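Local coordinates for maltose/maltodextrin-binding protein (Thermus thermophilus, PDB 2GH9), which binds maltotriose and probably serves, like other periplasmic maltose-binding proteins, as the sugar-capturing component of an uptake system, at residues A[196-199]-A[200-204]; A[81-84]-A[85-89]; A[234-237]-A[238-242]. All blocks are in the same frame, centred on the assembly; numbering follows the deposited sequence.

Contact 1 of 3, residues A[196-199]-A[200-204]; sequences LQFI and KDLRF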
# COMPACT_ATOMS: atom_id res chain seq x y z
N LEU A 196 17.89 -7.19 -6.09
CA LEU A 196 17.50 -8.58 -6.31
C LEU A 196 18.45 -9.59 -5.64
O LEU A 196 17.99 -10.63 -5.15
CB LEU A 196 17.40 -8.90 -7.80
CG LEU A 196 16.24 -8.28 -8.57
CD1 LEU A 196 16.21 -8.89 -9.99
CD2 LEU A 196 14.93 -8.49 -7.83
N GLN A 197 19.74 -9.29 -5.62
CA GLN A 197 20.71 -10.13 -4.87
C GLN A 197 20.45 -10.13 -3.34
O GLN A 197 20.45 -11.19 -2.70
CB GLN A 197 22.13 -9.67 -5.16
CG GLN A 197 23.21 -10.67 -4.71
CD GLN A 197 23.00 -12.08 -5.28
OE1 GLN A 197 23.01 -12.27 -6.50
NE2 GLN A 197 22.80 -13.04 -4.42
N PHE A 198 20.22 -8.96 -2.77
CA PHE A 198 19.83 -8.90 -1.35
C PHE A 198 18.54 -9.70 -1.07
O PHE A 198 18.46 -10.44 -0.06
CB PHE A 198 19.66 -7.45 -0.88
CG PHE A 198 19.02 -7.35 0.47
CD1 PHE A 198 19.70 -7.76 1.58
CD2 PHE A 198 17.71 -6.90 0.61
CE1 PHE A 198 19.11 -7.73 2.83
CE2 PHE A 198 17.12 -6.86 1.86
CZ PHE A 198 17.82 -7.26 2.97
N ILE A 199 17.54 -9.54 -1.95
CA ILE A 199 16.31 -10.30 -1.80
C ILE A 199 16.59 -11.81 -1.93
O ILE A 199 16.14 -12.58 -1.09
CB ILE A 199 15.18 -9.84 -2.76
CG1 ILE A 199 14.77 -8.39 -2.45
CG2 ILE A 199 13.96 -10.78 -2.63
CD1 ILE A 199 14.12 -7.63 -3.61
N LYS A 200 17.38 -12.21 -2.92
CA LYS A 200 17.84 -13.62 -2.97
C LYS A 200 18.50 -14.08 -1.67
O LYS A 200 18.19 -15.15 -1.14
CB LYS A 200 18.81 -13.86 -4.12
CG LYS A 200 18.13 -14.01 -5.43
CD LYS A 200 19.14 -14.15 -6.60
CE LYS A 200 19.82 -15.53 -6.63
NZ LYS A 200 20.78 -15.57 -7.80
N ASP A 201 19.39 -13.23 -1.14
CA ASP A 201 20.15 -13.54 0.06
C ASP A 201 19.25 -13.76 1.25
O ASP A 201 19.61 -14.51 2.15
CB ASP A 201 21.17 -12.44 0.40
CG ASP A 201 22.31 -12.35 -0.61
OD1 ASP A 201 22.47 -13.24 -1.47
OD2 ASP A 201 23.07 -11.35 -0.54
N LEU A 202 18.10 -13.08 1.28
CA LEU A 202 17.12 -13.26 2.36
C LEU A 202 16.66 -14.73 2.42
O LEU A 202 16.24 -15.21 3.46
CB LEU A 202 15.90 -12.31 2.17
CG LEU A 202 16.10 -10.82 2.52
CD1 LEU A 202 14.86 -9.97 2.22
CD2 LEU A 202 16.48 -10.64 3.98
N ARG A 203 16.74 -15.43 1.30
CA ARG A 203 16.41 -16.85 1.27
C ARG A 203 17.66 -17.71 1.33
O ARG A 203 17.79 -18.52 2.21
CB ARG A 203 15.60 -17.19 0.03
CG ARG A 203 15.18 -18.66 -0.08
CD ARG A 203 14.17 -18.82 -1.20
NE ARG A 203 12.86 -18.28 -0.81
CZ ARG A 203 11.87 -17.99 -1.64
NH1 ARG A 203 12.00 -18.17 -2.94
NH2 ARG A 203 10.73 -17.50 -1.16
N PHE A 204 18.59 -17.51 0.40
CA PHE A 204 19.67 -18.48 0.18
C PHE A 204 20.94 -18.28 1.03
O PHE A 204 21.79 -19.19 1.11
CB PHE A 204 20.05 -18.50 -1.29
CG PHE A 204 18.90 -18.81 -2.20
CD1 PHE A 204 18.16 -19.99 -2.02
CD2 PHE A 204 18.53 -17.93 -3.22
CE1 PHE A 204 17.08 -20.28 -2.87
CE2 PHE A 204 17.46 -18.22 -4.06
CZ PHE A 204 16.74 -19.39 -3.88

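Contact 2 of 3, residues A[81-84]-A[85-89]; sequences KYVT and QAYLA. Unlike the reference sequence in segment 85-89: Ala86 (reference Thr).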
# COMPACT_ATOMS: atom_id res chain seq x y z
N LYS A 81 -16.00 19.41 -7.60
CA LYS A 81 -17.22 20.22 -7.60
C LYS A 81 -18.16 19.92 -6.41
O LYS A 81 -19.00 20.76 -6.08
CB LYS A 81 -17.98 20.07 -8.93
CG LYS A 81 -18.67 18.71 -9.13
CD LYS A 81 -19.37 18.59 -10.49
CE LYS A 81 -19.13 17.22 -11.11
NZ LYS A 81 -19.92 17.00 -12.36
N TYR A 82 -18.01 18.75 -5.77
CA TYR A 82 -18.89 18.34 -4.65
C TYR A 82 -18.35 18.66 -3.25
O TYR A 82 -19.01 18.36 -2.25
CB TYR A 82 -19.15 16.84 -4.68
CG TYR A 82 -19.63 16.23 -5.97
CD1 TYR A 82 -20.96 16.34 -6.37
CD2 TYR A 82 -18.77 15.48 -6.77
CE1 TYR A 82 -21.41 15.75 -7.55
CE2 TYR A 82 -19.20 14.90 -7.96
CZ TYR A 82 -20.53 15.03 -8.33
OH TYR A 82 -21.00 14.44 -9.48
N VAL A 83 -17.16 19.24 -3.19
CA VAL A 83 -16.44 19.43 -1.94
C VAL A 83 -16.06 20.90 -1.71
O VAL A 83 -15.91 21.67 -2.65
CB VAL A 83 -15.16 18.53 -1.89
CG1 VAL A 83 -15.53 17.07 -2.13
CG2 VAL A 83 -14.13 18.98 -2.92
N THR A 84 -15.92 21.26 -0.45
CA THR A 84 -15.56 22.63 -0.05
C THR A 84 -14.05 22.82 0.09
O THR A 84 -13.29 21.84 0.22
CB THR A 84 -16.17 22.98 1.29
OG1 THR A 84 -15.47 22.26 2.30
CG2 THR A 84 -17.64 22.61 1.30
N GLN A 85 -13.64 24.08 0.05
CA GLN A 85 -12.23 24.46 0.26
C GLN A 85 -11.80 24.13 1.67
O GLN A 85 -10.65 23.78 1.90
CB GLN A 85 -12.03 25.96 -0.01
CG GLN A 85 -10.71 26.56 0.53
CD GLN A 85 -9.45 26.01 -0.16
OE1 GLN A 85 -9.53 25.18 -1.07
NE2 GLN A 85 -8.28 26.49 0.28
N ALA A 86 -12.71 24.27 2.62
CA ALA A 86 -12.42 23.90 3.99
C ALA A 86 -12.02 22.43 4.07
O ALA A 86 -11.03 22.09 4.72
CB ALA A 86 -13.61 24.17 4.88
N TYR A 87 -12.79 21.56 3.42
CA TYR A 87 -12.45 20.14 3.40
C TYR A 87 -11.07 19.97 2.77
O TYR A 87 -10.18 19.39 3.38
CB TYR A 87 -13.52 19.32 2.66
CG TYR A 87 -13.05 17.94 2.25
CD1 TYR A 87 -12.96 16.90 3.16
CD2 TYR A 87 -12.70 17.68 0.93
CE1 TYR A 87 -12.52 15.63 2.77
CE2 TYR A 87 -12.26 16.42 0.53
CZ TYR A 87 -12.16 15.41 1.45
OH TYR A 87 -11.71 14.16 1.04
N LEU A 88 -10.87 20.53 1.58
CA LEU A 88 -9.60 20.44 0.85
C LEU A 88 -8.39 20.99 1.61
O LEU A 88 -7.33 20.35 1.64
CB LEU A 88 -9.72 21.11 -0.53
CG LEU A 88 -10.66 20.37 -1.48
CD1 LEU A 88 -10.96 21.22 -2.74
CD2 LEU A 88 -10.11 18.97 -1.84
N ALA A 89 -8.56 22.16 2.24
CA ALA A 89 -7.50 22.80 3.05
C ALA A 89 -7.00 21.94 4.20
O ALA A 89 -5.84 22.06 4.63
CB ALA A 89 -7.98 24.18 3.61

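Contact 3 of 3, residues A[234-237]-A[238-242]; sequences PWAL and GDYKK. With GLC (alpha-D-glucopyranose), chain B; GLC (alpha-D-glucopyranose), chain C.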
# COMPACT_ATOMS: atom_id res chain seq x y z
N PRO A 234 -0.24 -0.85 7.63
CA PRO A 234 -1.27 -0.62 8.64
C PRO A 234 -2.63 -1.27 8.32
O PRO A 234 -3.45 -1.43 9.22
CB PRO A 234 -1.37 0.92 8.70
CG PRO A 234 -0.85 1.38 7.41
CD PRO A 234 0.18 0.40 6.98
N TRP A 235 -2.85 -1.63 7.06
CA TRP A 235 -4.01 -2.42 6.66
C TRP A 235 -4.16 -3.74 7.38
O TRP A 235 -5.24 -4.33 7.35
CB TRP A 235 -3.98 -2.71 5.14
CG TRP A 235 -2.73 -3.35 4.70
CD1 TRP A 235 -2.40 -4.68 4.75
CD2 TRP A 235 -1.59 -2.68 4.17
NE1 TRP A 235 -1.11 -4.87 4.28
CE2 TRP A 235 -0.60 -3.65 3.91
CE3 TRP A 235 -1.31 -1.33 3.88
CZ2 TRP A 235 0.63 -3.33 3.35
CZ3 TRP A 235 -0.08 -1.02 3.32
CH2 TRP A 235 0.88 -2.02 3.08
N ALA A 236 -3.06 -4.23 7.98
CA ALA A 236 -3.02 -5.54 8.64
C ALA A 236 -3.29 -5.43 10.16
O ALA A 236 -3.53 -6.44 10.83
CB ALA A 236 -1.65 -6.19 8.40
N LEU A 237 -3.26 -4.21 10.68
CA LEU A 237 -3.31 -3.94 12.11
C LEU A 237 -4.65 -4.24 12.75
O LEU A 237 -4.67 -4.61 13.92
CB LEU A 237 -2.89 -2.50 12.42
CG LEU A 237 -1.42 -2.20 12.14
CD1 LEU A 237 -1.03 -0.76 12.49
CD2 LEU A 237 -0.49 -3.19 12.86
N GLY A 238 -5.74 -4.10 12.00
CA GLY A 238 -7.07 -4.45 12.48
C GLY A 238 -7.10 -5.88 13.01
O GLY A 238 -7.53 -6.12 14.14
N ASP A 239 -6.61 -6.80 12.19
CA ASP A 239 -6.57 -8.22 12.55
C ASP A 239 -5.54 -8.53 13.62
O ASP A 239 -5.76 -9.44 14.42
CB ASP A 239 -6.34 -9.09 11.32
CG ASP A 239 -7.46 -8.99 10.30
OD1 ASP A 239 -8.64 -9.07 10.71
OD2 ASP A 239 -7.18 -8.86 9.08
N TYR A 240 -4.44 -7.77 13.68
CA TYR A 240 -3.47 -7.87 14.78
C TYR A 240 -4.02 -7.34 16.12
O TYR A 240 -3.76 -7.94 17.17
CB TYR A 240 -2.12 -7.18 14.48
CG TYR A 240 -1.42 -7.62 13.20
CD1 TYR A 240 -1.81 -8.79 12.52
CD2 TYR A 240 -0.35 -6.89 12.68
CE1 TYR A 240 -1.20 -9.18 11.34
CE2 TYR A 240 0.28 -7.29 11.50
CZ TYR A 240 -0.15 -8.43 10.84
OH TYR A 240 0.46 -8.84 9.68
N LYS A 241 -4.73 -6.21 16.09
CA LYS A 241 -5.41 -5.69 17.28
C LYS A 241 -6.46 -6.72 17.75
O LYS A 241 -6.55 -7.00 18.95
CB LYS A 241 -6.09 -4.33 17.02
CG LYS A 241 -5.17 -3.15 16.77
CD LYS A 241 -5.95 -1.91 16.31
CE LYS A 241 -5.08 -0.66 16.31
NZ LYS A 241 -5.78 0.58 15.85
N LYS A 242 -7.21 -7.28 16.82
CA LYS A 242 -8.27 -8.25 17.13
C LYS A 242 -7.73 -9.55 17.73
O LYS A 242 -8.35 -10.13 18.64
CB LYS A 242 -9.11 -8.56 15.90
CG LYS A 242 -10.36 -9.40 16.17
CD LYS A 242 -11.16 -9.64 14.88
CE LYS A 242 -12.06 -10.88 15.01
NZ LYS A 242 -12.95 -11.12 13.82
C1 GLC B . -1.44 -3.36 0.20
C2 GLC B . -1.41 -1.89 -0.20
C3 GLC B . -1.45 -1.79 -1.75
C4 GLC B . -0.40 -2.64 -2.43
C5 GLC B . -0.44 -4.07 -1.90
C6 GLC B . 0.72 -4.90 -2.45
O2 GLC B . -2.55 -1.22 0.34
O3 GLC B . -1.33 -0.44 -2.14
O4 GLC B . -0.61 -2.63 -3.86
O5 GLC B . -0.38 -4.07 -0.45
O6 GLC B . 0.41 -6.29 -2.51
C1 GLC C . -5.75 -6.12 1.57
C2 GLC C . -5.55 -4.71 2.12
C3 GLC C . -4.74 -3.89 1.14
C4 GLC C . -3.40 -4.59 0.88
C5 GLC C . -3.61 -6.01 0.34
C6 GLC C . -2.28 -6.78 0.24
O1 GLC C . -6.62 -6.04 0.44
O2 GLC C . -6.83 -4.08 2.41
O3 GLC C . -4.53 -2.55 1.61
O4 GLC C . -2.72 -3.90 -0.16
O5 GLC C . -4.50 -6.71 1.20
O6 GLC C . -2.48 -8.14 -0.21
O HOH W 1 -6.00 -2.21 9.63
O HOH W 2 -6.52 -5.78 9.44

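Contact 1 of 3, residues A[196-199]-A[200-204]
Gln197 and Asp201 join side chains across one turn of the α-helix 189-204, an i to i+4 pair on its partly exposed flank. Gln197 NE2 gives a hydrogen bond of 3.0 Å to Asp201 OD1. Asp201 OD1 lies in the plane of the Gln197 amide, but the carboxylate is turned against it, the two planes 46° apart, and OD1 is met from above the carboxylate plane. Gln197 gets there by a swing and a bend: CG stands anti to the backbone N (chi1 -166°), and the chain folds at chi2 to bring the amide forward along the helix. The same two residues are also tied through the backbone, Asp201 N to Gln197 O. An alanine in place of Asp201 would probably leave the Gln197 amide without this acceptor and free to turn on the helix surface. Lys200 slants across Gln197, but its ammonium is taken by Ser361 OG and Pro359 O, which fastens the helix to the segment between helices 341-357 and 363-378.

A different face of the helix is apolar. Here Phe198 and Leu202 make a second i to i+4 pair, while Phe162 meets the Phe198 ring edge-to-face. The Phe198 ring, with CG opposite the backbone N and beside the carbonyl carbon, reaches along the helix so that Leu202 lies over one of its faces toward the rim. Leu202 CG makes a CH-pi contact 4.3 Å from the ring centroid, and both its methyls lie on that same side near the outer end of the ring, with CD2 3.8 Å from Phe198 CZ and CD1 3.9 Å from Phe198 CE2.

Contact 2 of 3, residues A[81-84]-A[85-89]
Thr84 turns its hydroxyl back over the start of helix 85-90, where OG1 accepts a hydrogen bond of 3.0 Å from Tyr87 N. The bond is nearly straight, 166° at the hydrogen. It depends on chi1 of 72°, which sets OG1 between the backbone N and the carbonyl carbon. The hydroxyl supplies the acceptor that Tyr87 N would lack in the first turn, while Thr84 O, in turn, begins the regular i to i+4 bonding by accepting from Leu88 N. This is a classic threonine N-cap, and it marks where the loop after helix 67-72 becomes helix.

Val83, one residue ahead of the cap, points toward the first turn and supplies the apolar half of the contact. Its CB comes to 3.8 Å from Tyr87 CD2, approaching the ring obliquely. Its CG2 reaches Leu88 CD1 at 3.9 Å, the two side chains crossing at about a right angle. Thr84 O lies off the edge of the Tyr87 ring, and Tyr87 CB touches it at 3.5 Å. Strand 104-113 packs against the apolar residues: Val83 and Tyr87 both touch Leu108, and Leu88 touches Leu105.

Contact 3 of 3, residues A[234-237]-A[238-242]
Two waters sit in the opening turn that leads into helix 237-242 and carry hydrogen bonds from carbonyl to amide. One donates to Pro234 O and accepts from Gly238 N, at 2.7 and 3.0 Å. The other links Trp235 O to Asp239 N in the same way, with a further weak bond to Asp239 OD2. Pro234 O and Gly238 N are 4.5 Å apart, too far for a direct bond, and the water fills in. One residue on, the direct i to i+4 bonds take over, Tyr240 N to Ala236 O and Lys241 N to Leu237 O.

Ala236 O has a second neighbour, for the Tyr240 ring lies flat across it, the oxygen 3.3 Å above the ring plane and over its centre. Further out along the ring, Ala236 CB touches Tyr240 CZ at 3.6 Å. Leu237 CD2 meets Tyr240 CD2 obliquely at 3.7 Å. The ring's hydroxyl is bonded to Asp219 and Asn232.

At the other end, Trp235 turns away from the helix, and with CG between the backbone N and the carbonyl carbon (chi1 54°) its indole faces the sugar. Two of the three glucose units lie over one face: C1 of the chain B glucose is 3.7 Å above the plane, and C4 of the chain C glucose covers the pyrrole side. A tryptophan laid against pyranose rings is characteristic of carbohydrate-binding pockets, here that of a maltotriose-binding protein.

How the contacts relate
Along the chain the order is contact 2, contact 1, contact 3, and none touches another. Contacts 1 and 2 lie on opposite sides of the chain's centre, their centres about 47 Å apart; contact 3 is nearer the middle, about 28 Å from contact 1 and about 31 Å from contact 2, centre to centre. Each involves a different helix: contact 1 lies within 189-204, against helices 156-166 and 341-357, while contacts 2 and 3 lie at the starts of 85-90, beside strand 104-113 of the eight-stranded sheet, and 237-242, which follows strand 227-232 of the four-stranded sheet. Only contact 3 contains a residue of the sugar pocket; the others belong to the surrounding frame of the solute-binding fold.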